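Local structure of putative glycosyltransferase (GalT1) (Streptococcus parasanguinis, 4PHR) at residues 31-35 and 60-64; 39-43 and 101-105; 20-24 and 113-119. The protein binds UDP and, as the GT-D-fold domain of a longer protein, probably transfers a sugar from a nucleotide donor. All blocks are in the same frame, centred on the assembly; numbering follows the deposited sequence.

Contact 1: 31-35 and 60-64. With UDP (uridine-5'-diphosphate), chain B.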
ATOM      1  N   VAL A  31       3.958   8.825   0.365  1.00 15.51           N
ATOM      2  CA  VAL A  31       2.586   8.357   0.400  1.00 15.33           C
ATOM      3  C   VAL A  31       2.447   7.299   1.475  1.00 13.38           C
ATOM      4  O   VAL A  31       3.202   6.327   1.489  1.00 12.68           O
ATOM      5  CB  VAL A  31       2.154   7.722  -0.942  1.00 16.37           C
ATOM      6  CG1 VAL A  31       0.682   7.289  -0.867  1.00 18.38           C
ATOM      7  CG2 VAL A  31       2.366   8.691  -2.087  1.00 18.41           C
ATOM      8  N   VAL A  32       1.480   7.492   2.372  1.00 13.08           N
ATOM      9  CA  VAL A  32       1.125   6.466   3.346  1.00 11.87           C
ATOM     10  C   VAL A  32      -0.348   6.116   3.138  1.00 11.83           C
ATOM     11  O   VAL A  32      -1.192   7.006   2.988  1.00 12.29           O
ATOM     12  CB  VAL A  32       1.409   6.942   4.795  1.00 15.16           C
ATOM     13  CG1 VAL A  32       0.616   8.191   5.140  1.00 17.42           C
ATOM     14  CG2 VAL A  32       1.124   5.843   5.785  1.00 22.22           C
ATOM     15  N   ARG A  33      -0.657   4.821   3.113  1.00 10.80           N
ATOM     16  CA  ARG A  33      -2.027   4.376   2.841  1.00 10.86           C
ATOM     17  C   ARG A  33      -2.623   3.653   4.051  1.00 11.50           C
ATOM     18  O   ARG A  33      -1.998   2.770   4.628  1.00 15.75           O
ATOM     19  CB  ARG A  33      -2.079   3.464   1.607  1.00 11.07           C
ATOM     20  CG  ARG A  33      -1.483   4.054   0.308  1.00 12.34           C
ATOM     21  CD  ARG A  33      -1.425   2.998  -0.841  1.00 10.78           C
ATOM     22  NE  ARG A  33      -0.720   1.837  -0.324  1.00  9.90           N
ATOM     23  CZ  ARG A  33      -1.273   0.750   0.206  1.00  9.03           C
ATOM     24  NH1 ARG A  33      -2.590   0.534   0.146  1.00 10.41           N
ATOM     25  NH2 ARG A  33      -0.485  -0.152   0.767  1.00 10.32           N
ATOM     26  N   PHE A  34      -3.823   4.042   4.458  1.00 10.54           N
ATOM     27  CA  PHE A  34      -4.513   3.329   5.525  1.00 10.18           C
ATOM     28  C   PHE A  34      -5.572   2.440   4.902  1.00 10.20           C
ATOM     29  O   PHE A  34      -6.452   2.922   4.194  1.00 11.49           O
ATOM     30  CB  PHE A  34      -5.126   4.303   6.539  1.00 11.50           C
ATOM     31  CG  PHE A  34      -4.107   4.937   7.428  1.00 13.91           C
ATOM     32  CD1 PHE A  34      -3.327   5.988   6.971  1.00 15.89           C
ATOM     33  CD2 PHE A  34      -3.891   4.449   8.706  1.00 15.83           C
ATOM     34  CE1 PHE A  34      -2.363   6.551   7.790  1.00 16.02           C
ATOM     35  CE2 PHE A  34      -2.943   5.009   9.525  1.00 17.83           C
ATOM     36  CZ  PHE A  34      -2.173   6.057   9.067  1.00 18.78           C
ATOM     37  N   GLY A  35      -5.473   1.137   5.159  1.00 11.22           N
ATOM     38  CA  GLY A  35      -6.458   0.184   4.691  1.00 13.18           C
ATOM     39  C   GLY A  35      -7.226  -0.403   5.854  1.00 11.77           C
ATOM     40  O   GLY A  35      -7.073   0.026   7.006  1.00 11.79           O
ATOM     41  N   LEU A  60       0.518   4.412  14.204  1.00 13.61           N
ATOM     42  CA  LEU A  60      -0.474   4.510  13.135  1.00 12.32           C
ATOM     43  C   LEU A  60      -1.472   5.633  13.425  1.00 13.10           C
ATOM     44  O   LEU A  60      -1.814   6.419  12.536  1.00 12.92           O
ATOM     45  CB  LEU A  60      -1.197   3.177  12.937  1.00 12.54           C
ATOM     46  CG  LEU A  60      -0.360   2.062  12.296  1.00 15.01           C
ATOM     47  CD1 LEU A  60      -1.147   0.757  12.273  1.00 14.60           C
ATOM     48  CD2 LEU A  60       0.094   2.443  10.893  1.00 14.70           C
ATOM     49  N   GLN A  61      -1.935   5.715  14.670  1.00 12.84           N
ATOM     50  CA  GLN A  61      -2.871   6.776  15.051  1.00 13.40           C
ATOM     51  C   GLN A  61      -2.240   8.160  14.885  1.00 12.94           C
ATOM     52  O   GLN A  61      -2.881   9.098  14.407  1.00 15.37           O
ATOM     53  CB  GLN A  61      -3.348   6.574  16.492  1.00 17.26           C
ATOM     54  CG  GLN A  61      -4.278   5.386  16.659  1.00 18.07           C
ATOM     55  CD  GLN A  61      -4.431   4.944  18.107  1.00 32.40           C
ATOM     56  OE1 GLN A  61      -3.673   5.362  18.981  1.00 40.37           O
ATOM     57  NE2 GLN A  61      -5.410   4.088  18.362  1.00 38.33           N
ATOM     58  N   GLN A  62      -0.977   8.286  15.275  1.00 12.74           N
ATOM     59  CA  GLN A  62      -0.266   9.548  15.117  1.00 13.29           C
ATOM     60  C   GLN A  62      -0.122   9.932  13.646  1.00 14.18           C
ATOM     61  O   GLN A  62      -0.330  11.079  13.260  1.00 15.59           O
ATOM     62  CB  GLN A  62       1.118   9.454  15.761  1.00 13.37           C
ATOM     63  CG  GLN A  62       1.090   9.322  17.267  1.00 15.08           C
ATOM     64  CD  GLN A  62       2.455   9.044  17.838  1.00 17.56           C
ATOM     65  OE1 GLN A  62       3.331   8.487  17.166  1.00 21.93           O
ATOM     66  NE2 GLN A  62       2.654   9.438  19.086  1.00 25.07           N
ATOM     67  N   ILE A  63       0.235   8.960  12.817  1.00 14.01           N
ATOM     68  CA  ILE A  63       0.447   9.228  11.403  1.00 13.90           C
ATOM     69  C   ILE A  63      -0.855   9.672  10.730  1.00 13.87           C
ATOM     70  O   ILE A  63      -0.863  10.599   9.918  1.00 15.73           O
ATOM     71  CB  ILE A  63       1.073   8.007  10.691  1.00 13.87           C
ATOM     72  CG1 ILE A  63       2.464   7.723  11.278  1.00 17.40           C
ATOM     73  CG2 ILE A  63       1.150   8.243   9.190  1.00 15.53           C
ATOM     74  CD1 ILE A  63       2.940   6.308  11.063  1.00 17.65           C
ATOM     75  N   LEU A  64      -1.965   9.056  11.120  1.00 14.40           N
ATOM     76  CA  LEU A  64      -3.257   9.396  10.532  1.00 16.96           C
ATOM     77  C   LEU A  64      -3.640  10.855  10.806  1.00 19.00           C
ATOM     78  O   LEU A  64      -4.402  11.455  10.048  1.00 21.28           O
ATOM     79  CB  LEU A  64      -4.340   8.452  11.057  1.00 21.21           C
ATOM     80  CG  LEU A  64      -5.750   8.661  10.511  1.00 20.35           C
ATOM     81  CD1 LEU A  64      -5.758   8.485   8.995  1.00 21.41           C
ATOM     82  CD2 LEU A  64      -6.713   7.700  11.178  1.00 28.73           C
TER
HETATM   83  N1  UDP B 301       4.027  -7.645   4.122  1.00 10.07           N
HETATM   84  C2  UDP B 301       5.254  -8.108   4.533  1.00 10.76           C
HETATM   85  N3  UDP B 301       5.529  -8.217   5.875  1.00 10.41           N
HETATM   86  C4  UDP B 301       4.590  -7.862   6.814  1.00 10.94           C
HETATM   87  C5  UDP B 301       3.345  -7.387   6.402  1.00 10.90           C
HETATM   88  C6  UDP B 301       3.045  -7.427   5.045  1.00 10.42           C
HETATM   89  O2  UDP B 301       6.101  -8.453   3.709  1.00 12.09           O
HETATM   90  O4  UDP B 301       4.897  -7.951   8.007  1.00 12.91           O
HETATM   91  C1' UDP B 301       3.788  -7.460   2.683  1.00 10.22           C
HETATM   92  C2' UDP B 301       2.924  -8.442   1.937  1.00 10.86           C
HETATM   93  O2' UDP B 301       3.663  -9.597   1.596  1.00 13.09           O
HETATM   94  C3' UDP B 301       2.552  -7.621   0.723  1.00 10.92           C
HETATM   95  C4' UDP B 301       2.449  -6.213   1.285  1.00 10.86           C
HETATM   96  O4' UDP B 301       3.097  -6.234   2.559  1.00  9.51           O
HETATM   97  O3' UDP B 301       3.599  -7.652  -0.222  1.00 12.99           O
HETATM   98  C5' UDP B 301       1.001  -5.757   1.423  1.00  9.99           C
HETATM   99  O5' UDP B 301       0.986  -4.470   2.026  1.00  9.73           O
HETATM  100  PA  UDP B 301      -0.385  -3.696   2.359  1.00  8.83           P
HETATM  101  O1A UDP B 301      -1.127  -4.433   3.401  1.00 12.18           O
HETATM  102  O2A UDP B 301       0.001  -2.303   2.688  1.00 10.56           O
HETATM  103  O3A UDP B 301      -1.173  -3.815   0.949  1.00  9.39           O
HETATM  104  PB  UDP B 301      -2.561  -3.167   0.393  1.00  8.65           P
HETATM  105  O1B UDP B 301      -3.555  -4.280   0.407  1.00 11.59           O
HETATM  106  O2B UDP B 301      -2.216  -2.747  -0.985  1.00 10.30           O
HETATM  107  O3B UDP B 301      -2.970  -2.042   1.293  1.00 10.49           O

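Contact 2: 39-43 and 101-105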
ATOM      1  N   ILE A  39      -6.882  -0.011  10.352  1.00 10.94           N
ATOM      2  CA  ILE A  39      -7.939   0.380  11.282  1.00 11.59           C
ATOM      3  C   ILE A  39      -8.171  -0.731  12.308  1.00 13.08           C
ATOM      4  O   ILE A  39      -8.329  -0.460  13.509  1.00 13.07           O
ATOM      5  CB  ILE A  39      -9.261   0.712  10.565  1.00 14.36           C
ATOM      6  CG1 ILE A  39      -9.021   1.598   9.343  1.00 21.85           C
ATOM      7  CG2 ILE A  39     -10.249   1.322  11.536  1.00 19.53           C
ATOM      8  CD1 ILE A  39      -8.248   2.836   9.622  1.00 25.50           C
ATOM      9  N   ASP A  40      -8.175  -1.981  11.843  1.00 12.54           N
ATOM     10  CA  ASP A  40      -8.294  -3.124  12.746  1.00 12.87           C
ATOM     11  C   ASP A  40      -7.191  -3.071  13.806  1.00 13.23           C
ATOM     12  O   ASP A  40      -7.454  -3.221  15.001  1.00 14.25           O
ATOM     13  CB  ASP A  40      -8.180  -4.446  11.981  1.00 13.72           C
ATOM     14  CG  ASP A  40      -9.400  -4.749  11.110  1.00 15.63           C
ATOM     15  OD1 ASP A  40      -9.249  -5.504  10.129  1.00 18.46           O
ATOM     16  OD2 ASP A  40     -10.511  -4.258  11.404  1.00 17.47           O
ATOM     17  N   LEU A  41      -5.950  -2.861  13.367  1.00 12.27           N
ATOM     18  CA  LEU A  41      -4.820  -2.797  14.292  1.00 14.92           C
ATOM     19  C   LEU A  41      -4.936  -1.638  15.276  1.00 14.89           C
ATOM     20  O   LEU A  41      -4.715  -1.810  16.486  1.00 14.60           O
ATOM     21  CB  LEU A  41      -3.504  -2.655  13.523  1.00 19.04           C
ATOM     22  CG  LEU A  41      -2.834  -3.911  12.996  1.00 32.89           C
ATOM     23  CD1 LEU A  41      -1.815  -3.525  11.948  1.00 29.78           C
ATOM     24  CD2 LEU A  41      -2.165  -4.640  14.139  1.00 29.48           C
ATOM     25  N   MET A  42      -5.252  -0.451  14.759  1.00 13.96           N
ATOM     26  CA  MET A  42      -5.368   0.739  15.611  1.00 15.13           C
ATOM     27  C   MET A  42      -6.424   0.569  16.697  1.00 16.80           C
ATOM     28  O   MET A  42      -6.328   1.174  17.761  1.00 22.85           O
ATOM     29  CB  MET A  42      -5.659   1.998  14.784  1.00 15.71           C
ATOM     30  CG  MET A  42      -4.415   2.589  14.115  1.00 16.57           C
ATOM     31  SD  MET A  42      -4.730   4.144  13.259  1.00 19.00           S
ATOM     32  CE  MET A  42      -5.652   3.443  11.927  1.00 19.08           C
ATOM     33  N   THR A  43      -7.438  -0.248  16.429  1.00 14.29           N
ATOM     34  CA  THR A  43      -8.518  -0.454  17.385  1.00 14.71           C
ATOM     35  C   THR A  43      -8.348  -1.736  18.201  1.00 14.60           C
ATOM     36  O   THR A  43      -9.244  -2.130  18.938  1.00 19.40           O
ATOM     37  CB  THR A  43      -9.898  -0.413  16.705  1.00 16.89           C
ATOM     38  OG1 THR A  43      -9.999  -1.468  15.743  1.00 16.28           O
ATOM     39  CG2 THR A  43     -10.115   0.929  16.004  1.00 17.67           C
ATOM     40  N   TYR A 101     -16.646   0.908  11.899  1.00 12.68           N
ATOM     41  CA  TYR A 101     -15.731   1.927  12.388  1.00 13.94           C
ATOM     42  C   TYR A 101     -16.241   3.345  12.141  1.00 14.23           C
ATOM     43  O   TYR A 101     -15.454   4.271  11.947  1.00 14.70           O
ATOM     44  CB  TYR A 101     -14.380   1.732  11.716  1.00 13.24           C
ATOM     45  CG  TYR A 101     -13.696   0.461  12.140  1.00 11.99           C
ATOM     46  CD1 TYR A 101     -13.322   0.267  13.465  1.00 14.48           C
ATOM     47  CD2 TYR A 101     -13.423  -0.549  11.224  1.00 15.53           C
ATOM     48  CE1 TYR A 101     -12.683  -0.894  13.869  1.00 15.93           C
ATOM     49  CE2 TYR A 101     -12.783  -1.719  11.616  1.00 15.40           C
ATOM     50  CZ  TYR A 101     -12.415  -1.882  12.940  1.00 16.03           C
ATOM     51  OH  TYR A 101     -11.775  -3.040  13.336  1.00 16.86           O
ATOM     52  N   SER A 102     -17.560   3.525  12.166  1.00 15.41           N
ATOM     53  CA  SER A 102     -18.134   4.825  11.831  1.00 16.17           C
ATOM     54  C   SER A 102     -17.623   5.907  12.767  1.00 17.81           C
ATOM     55  O   SER A 102     -17.330   7.020  12.337  1.00 18.34           O
ATOM     56  CB  SER A 102     -19.669   4.777  11.847  1.00 19.20           C
ATOM     57  OG  SER A 102     -20.164   4.467  13.135  1.00 22.04           O
ATOM     58  N   GLU A 103     -17.508   5.575  14.047  1.00 18.15           N
ATOM     59  CA  GLU A 103     -17.073   6.550  15.036  1.00 22.22           C
ATOM     60  C   GLU A 103     -15.627   6.949  14.767  1.00 20.03           C
ATOM     61  O   GLU A 103     -15.253   8.113  14.900  1.00 24.58           O
ATOM     62  CB  GLU A 103     -17.234   5.991  16.452  1.00 26.75           C
ATOM     63  CG  GLU A 103     -16.807   6.948  17.556  1.00 41.53           C
ATOM     64  CD  GLU A 103     -17.113   6.414  18.944  1.00 52.93           C
ATOM     65  OE1 GLU A 103     -17.878   5.431  19.051  1.00 57.97           O
ATOM     66  OE2 GLU A 103     -16.589   6.976  19.931  1.00 59.07           O
ATOM     67  N   PHE A 104     -14.821   5.968  14.373  1.00 19.66           N
ATOM     68  CA  PHE A 104     -13.426   6.209  14.044  1.00 18.18           C
ATOM     69  C   PHE A 104     -13.328   7.135  12.839  1.00 18.84           C
ATOM     70  O   PHE A 104     -12.629   8.151  12.871  1.00 22.16           O
ATOM     71  CB  PHE A 104     -12.714   4.885  13.766  1.00 21.50           C
ATOM     72  CG  PHE A 104     -11.238   5.022  13.534  1.00 26.48           C
ATOM     73  CD1 PHE A 104     -10.341   4.811  14.567  1.00 30.14           C
ATOM     74  CD2 PHE A 104     -10.746   5.358  12.285  1.00 30.10           C
ATOM     75  CE1 PHE A 104      -8.979   4.932  14.360  1.00 34.01           C
ATOM     76  CE2 PHE A 104      -9.378   5.479  12.069  1.00 30.29           C
ATOM     77  CZ  PHE A 104      -8.498   5.264  13.109  1.00 32.56           C
ATOM     78  N   TYR A 105     -14.051   6.796  11.775  1.00 17.75           N
ATOM     79  CA  TYR A 105     -13.986   7.591  10.559  1.00 19.18           C
ATOM     80  C   TYR A 105     -14.584   8.985  10.734  1.00 19.26           C
ATOM     81  O   TYR A 105     -14.034   9.963  10.239  1.00 24.83           O
ATOM     82  CB  TYR A 105     -14.647   6.859   9.392  1.00 17.54           C
ATOM     83  CG  TYR A 105     -13.763   5.786   8.792  1.00 17.02           C
ATOM     84  CD1 TYR A 105     -12.607   6.130   8.098  1.00 19.66           C
ATOM     85  CD2 TYR A 105     -14.080   4.437   8.922  1.00 15.30           C
ATOM     86  CE1 TYR A 105     -11.791   5.163   7.547  1.00 18.46           C
ATOM     87  CE2 TYR A 105     -13.266   3.453   8.364  1.00 15.82           C
ATOM     88  CZ  TYR A 105     -12.120   3.827   7.684  1.00 15.83           C
ATOM     89  OH  TYR A 105     -11.302   2.870   7.124  1.00 18.23           O
TER

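Contact 3: 20-24 and 113-119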
ATOM      1  N   SER A  20      -4.856  11.191  -7.273  1.00 17.55           N
ATOM      2  CA  SER A  20      -3.824  10.965  -6.259  1.00 19.26           C
ATOM      3  C   SER A  20      -2.444  10.932  -6.892  1.00 21.07           C
ATOM      4  O   SER A  20      -1.494  11.512  -6.370  1.00 21.34           O
ATOM      5  CB  SER A  20      -4.065   9.660  -5.497  1.00 16.01           C
ATOM      6  OG  SER A  20      -5.092   9.835  -4.546  1.00 17.31           O
ATOM      7  N   LEU A  21      -2.342  10.250  -8.022  1.00 22.83           N
ATOM      8  CA  LEU A  21      -1.061  10.139  -8.708  1.00 24.74           C
ATOM      9  C   LEU A  21      -0.569  11.496  -9.216  1.00 28.33           C
ATOM     10  O   LEU A  21       0.626  11.794  -9.153  1.00 29.82           O
ATOM     11  CB  LEU A  21      -1.153   9.120  -9.842  1.00 26.90           C
ATOM     12  CG  LEU A  21      -1.244   7.676  -9.333  1.00 28.41           C
ATOM     13  CD1 LEU A  21      -1.641   6.717 -10.451  1.00 32.33           C
ATOM     14  CD2 LEU A  21       0.068   7.234  -8.668  1.00 29.70           C
ATOM     15  N   LYS A  22      -1.487  12.330  -9.704  1.00 28.06           N
ATOM     16  CA  LYS A  22      -1.105  13.663 -10.168  1.00 30.76           C
ATOM     17  C   LYS A  22      -0.560  14.471  -9.003  1.00 30.12           C
ATOM     18  O   LYS A  22       0.421  15.201  -9.139  1.00 35.74           O
ATOM     19  CB  LYS A  22      -2.293  14.395 -10.800  1.00 30.24           C
ATOM     20  CG  LYS A  22      -2.715  13.835 -12.144  1.00 31.77           C
ATOM     21  CD  LYS A  22      -4.065  14.390 -12.569  1.00 38.80           C
ATOM     22  CE  LYS A  22      -4.476  13.852 -13.925  1.00 44.80           C
ATOM     23  NZ  LYS A  22      -5.944  13.988 -14.149  1.00 48.36           N
ATOM     24  N   TYR A  23      -1.206  14.328  -7.851  1.00 29.56           N
ATOM     25  CA  TYR A  23      -0.764  14.994  -6.636  1.00 25.09           C
ATOM     26  C   TYR A  23       0.650  14.563  -6.243  1.00 27.21           C
ATOM     27  O   TYR A  23       1.503  15.391  -5.943  1.00 30.93           O
ATOM     28  CB  TYR A  23      -1.742  14.695  -5.500  1.00 27.56           C
ATOM     29  CG  TYR A  23      -1.421  15.373  -4.191  1.00 25.58           C
ATOM     30  CD1 TYR A  23      -0.344  14.965  -3.415  1.00 26.08           C
ATOM     31  CD2 TYR A  23      -2.213  16.408  -3.716  1.00 29.49           C
ATOM     32  CE1 TYR A  23      -0.058  15.570  -2.213  1.00 25.07           C
ATOM     33  CE2 TYR A  23      -1.935  17.026  -2.519  1.00 29.45           C
ATOM     34  CZ  TYR A  23      -0.859  16.609  -1.769  1.00 28.62           C
ATOM     35  OH  TYR A  23      -0.582  17.218  -0.570  1.00 37.21           O
ATOM     36  N   ILE A  24       0.883  13.254  -6.216  1.00 23.37           N
ATOM     37  CA  ILE A  24       2.178  12.721  -5.805  1.00 27.00           C
ATOM     38  C   ILE A  24       3.301  13.235  -6.705  1.00 32.57           C
ATOM     39  O   ILE A  24       4.356  13.643  -6.222  1.00 36.29           O
ATOM     40  CB  ILE A  24       2.168  11.172  -5.785  1.00 23.86           C
ATOM     41  CG1 ILE A  24       1.136  10.661  -4.771  1.00 22.11           C
ATOM     42  CG2 ILE A  24       3.560  10.633  -5.472  1.00 23.96           C
ATOM     43  CD1 ILE A  24       0.664   9.224  -5.017  1.00 22.80           C
ATOM     44  N   PHE A 113      -8.816  16.773   2.633  1.00 23.53           N
ATOM     45  CA  PHE A 113      -8.800  15.737   1.605  1.00 22.45           C
ATOM     46  C   PHE A 113      -7.824  14.639   1.979  1.00 20.87           C
ATOM     47  O   PHE A 113      -6.915  14.853   2.781  1.00 22.07           O
ATOM     48  CB  PHE A 113      -8.408  16.318   0.244  1.00 27.13           C
ATOM     49  CG  PHE A 113      -6.981  16.782   0.175  1.00 30.64           C
ATOM     50  CD1 PHE A 113      -6.643  18.085   0.510  1.00 32.27           C
ATOM     51  CD2 PHE A 113      -5.974  15.916  -0.228  1.00 31.11           C
ATOM     52  CE1 PHE A 113      -5.328  18.511   0.449  1.00 32.62           C
ATOM     53  CE2 PHE A 113      -4.659  16.340  -0.294  1.00 30.97           C
ATOM     54  CZ  PHE A 113      -4.334  17.637   0.048  1.00 30.47           C
ATOM     55  N   TYR A 114      -8.029  13.467   1.387  1.00 16.83           N
ATOM     56  CA  TYR A 114      -7.110  12.340   1.520  1.00 15.62           C
ATOM     57  C   TYR A 114      -6.784  11.819   0.139  1.00 14.36           C
ATOM     58  O   TYR A 114      -7.564  12.015  -0.787  1.00 15.88           O
ATOM     59  CB  TYR A 114      -7.759  11.220   2.343  1.00 14.55           C
ATOM     60  CG  TYR A 114      -7.994  11.615   3.784  1.00 15.79           C
ATOM     61  CD1 TYR A 114      -9.186  12.213   4.175  1.00 16.71           C
ATOM     62  CD2 TYR A 114      -7.012  11.409   4.748  1.00 17.33           C
ATOM     63  CE1 TYR A 114      -9.398  12.588   5.494  1.00 18.55           C
ATOM     64  CE2 TYR A 114      -7.214  11.770   6.065  1.00 19.62           C
ATOM     65  CZ  TYR A 114      -8.409  12.366   6.433  1.00 18.56           C
ATOM     66  OH  TYR A 114      -8.626  12.737   7.737  1.00 19.57           O
ATOM     67  N   GLY A 115      -5.636  11.163  -0.006  1.00 13.67           N
ATOM     68  CA  GLY A 115      -5.357  10.414  -1.216  1.00 15.51           C
ATOM     69  C   GLY A 115      -6.081   9.079  -1.168  1.00 13.99           C
ATOM     70  O   GLY A 115      -6.719   8.755  -0.167  1.00 12.29           O
ATOM     71  N   SER A 116      -5.970   8.297  -2.241  1.00 12.97           N
ATOM     72  CA  SER A 116      -6.614   6.991  -2.305  1.00 12.27           C
ATOM     73  C   SER A 116      -5.703   5.833  -1.921  1.00 10.68           C
ATOM     74  O   SER A 116      -4.656   5.622  -2.528  1.00 12.01           O
ATOM     75  CB  SER A 116      -7.131   6.726  -3.716  1.00 12.51           C
ATOM     76  OG  SER A 116      -7.723   5.436  -3.785  1.00 12.74           O
ATOM     77  N   THR A 117      -6.135   5.053  -0.939  1.00  9.99           N
ATOM     78  CA  THR A 117      -5.452   3.825  -0.557  1.00 10.12           C
ATOM     79  C   THR A 117      -5.413   2.847  -1.728  1.00  9.63           C
ATOM     80  O   THR A 117      -4.548   1.958  -1.787  1.00 10.14           O
ATOM     81  CB  THR A 117      -6.145   3.244   0.678  1.00 10.22           C
ATOM     82  OG1 THR A 117      -5.831   4.099   1.771  1.00 11.72           O
ATOM     83  CG2 THR A 117      -5.722   1.802   1.013  1.00 10.90           C
ATOM     84  N   PHE A 118      -6.331   3.017  -2.678  1.00  9.47           N
ATOM     85  CA  PHE A 118      -6.399   2.126  -3.832  1.00 10.31           C
ATOM     86  C   PHE A 118      -5.403   2.460  -4.949  1.00 11.70           C
ATOM     87  O   PHE A 118      -5.472   1.879  -6.030  1.00 12.94           O
ATOM     88  CB  PHE A 118      -7.831   2.024  -4.376  1.00 12.29           C
ATOM     89  CG  PHE A 118      -8.836   1.540  -3.366  1.00 11.40           C
ATOM     90  CD1 PHE A 118      -8.443   0.809  -2.252  1.00 11.45           C
ATOM     91  CD2 PHE A 118     -10.186   1.818  -3.537  1.00 12.45           C
ATOM     92  CE1 PHE A 118      -9.380   0.367  -1.325  1.00 13.39           C
ATOM     93  CE2 PHE A 118     -11.129   1.378  -2.619  1.00 12.81           C
ATOM     94  CZ  PHE A 118     -10.728   0.643  -1.516  1.00 14.42           C
ATOM     95  N   ILE A 119      -4.458   3.368  -4.715  1.00 11.87           N
ATOM     96  CA  ILE A 119      -3.378   3.503  -5.696  1.00 14.50           C
ATOM     97  C   ILE A 119      -2.610   2.183  -5.848  1.00 12.93           C
ATOM     98  O   ILE A 119      -1.985   1.943  -6.884  1.00 14.95           O
ATOM     99  CB  ILE A 119      -2.395   4.678  -5.423  1.00 15.89           C
ATOM    100  CG1 ILE A 119      -1.685   4.526  -4.084  1.00 17.03           C
ATOM    101  CG2 ILE A 119      -3.097   6.026  -5.527  1.00 17.59           C
ATOM    102  CD1 ILE A 119      -0.453   5.401  -3.966  1.00 20.94           C
TER

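Contact 1: 31-35 and 60-64
The beta-phosphate oxygen O3B of UDP is gripped by both terminal nitrogens of R33: NH1 donates to O3B from 2.8 Å in a fairly straight bond (156° at the hydrogen), and NH2 reaches O3B from 3.2 Å. NH2 also makes a weak bond to O2A of the alpha-phosphate, so the guanidinium spans both phosphates with its edge. A bend in the chain of R33 (chi3 -53°) turns the group to the diphosphate, where a salt bridge from NH2 to D225 and a bond from NH1 to the carbonyl of T117 fix its rotation. V32 and F34, the neighbours of R33 in sequence, face helix 54-64 instead, and their contact with it is apolar. L64 lays CD1 over the centre of the F34 ring, 4.0 Å from the centroid, a CH-pi contact; CG of L64 lies anti to N (chi1 -179°), which carries the methyl there. At the ring edge, F34 CZ stands 3.5 Å from L60 O, the carbonyl already bonded to L64 N, while I63 CG2 comes to the same edge. I63 CG2 also meets V32 CG1 at 4.1 Å. Helix 54-64 thus covers the end of strand 30-33, whose V32 also leans on strand 72-76, while M42 of helix 36-42 touches F34 and L60, and helix 206-218 brings K210 against V32 and A214 against I63.

Contact 2: 39-43 and 101-105
I39 drives its CG2 methyl between two rings: it sits over the centre of Y101, 3.6 Å from the ring centroid, and 4.2 Å from the centroid of F104, displaced there toward the rim. Both are CH-pi contacts over a ring face. The other branch of I39 runs to Y105 and F104: CG1 lies 3.4 Å from Y105 OH, a hydroxyl hydrogen-bonded to H97, and CD1 reaches F104 CE2. M42 closes this tight, largely buried part: its chain, bent at chi3 (-71°), sets CE 3.6 Å from F104 CZ, with the sulfur at the ring edge. Packing is looser at the partly exposed T43, whose CG2 stays 3.8 Å from Y101 CE1 and 4.1 Å from F104 CD1. The bond of D40 is the exception on this flank: Y101 OH donates over 2.6 Å to D40 OD2, which accepts through its anti lone pair; the carboxylate plane is turned 51° from that of the ring. One aromatic residue thus offers its face to an isoleucine and its hydroxyl to the acid next in sequence. An aliphatic wedge among aromatic rings, flanked by a Met-aromatic contact, joins helix 36-42 to the start of helix 102-108 within the GT-D fold.

Contact 3: 20-24 and 113-119
An ST turn at S116, where strand 115-116 passes into a 3-10 segment leading to the UDP-binding residues S120 and R121, is the site at which S20 of helix 17-27 docks. S20 OG accepts the S116 backbone N-H at 2.9 Å (152° at the hydrogen); OG stands anti to the carbonyl carbon of S20 (chi1 -77°), which points it at the strand. The same hydroxyl is hydrogen-bonded to the carbonyl of L15, so it links two pieces of backbone. It also comes close to the chain just before, 3.4 Å from the CA of G115. S116 OG in turn accepts from F118 N at 3.0 Å, which makes the turn. Beside the polar pair, the CB of S20 rests on CG2 of I119 at 3.8 Å, and I24 and I119 meet tip to tip, CD1 to CD1 at 4.1 Å. I119 also touches R33, and so lies next to a UDP-binding side chain. At the far end, Y23 and F113 bring their rings together obliquely, planes at 56°: Y23 CE2 is 3.6 Å from F113 CZ, and the Y23 hydroxyl, bonded to the carbonyl of D69, lies in the plane of the F113 ring at its edge. One buried hydroxyl therefore satisfies the amide at the strand, while methyl groups and rings on both sides of it keep the rest of the interface apolar, a chemistry that probably helps to set the position of the helix without any pairing of charges.

How the contacts relate
Contacts 1 and 3 are buried and share the three-stranded parallel sheet, at its opposite outer strands 30-33 and 115-116; contact 2 lies further from the centre and is only partly buried. Contact 1 pairs an apolar helix interface with a charged, UDP-gripping strand residue, contact 3 turns on a single serine-to-backbone bond, and contact 2 combines aromatic faces with a tyrosine-carboxylate bond. F34 O and T117 OG1, 2.8 Å apart, tie contact 1 to contact 3. Contact 1 meets contact 2 largely through apolar packing, L64 on F104 among it. Contacts 2 and 3 do not touch, their nearest atoms being about 7 Å apart.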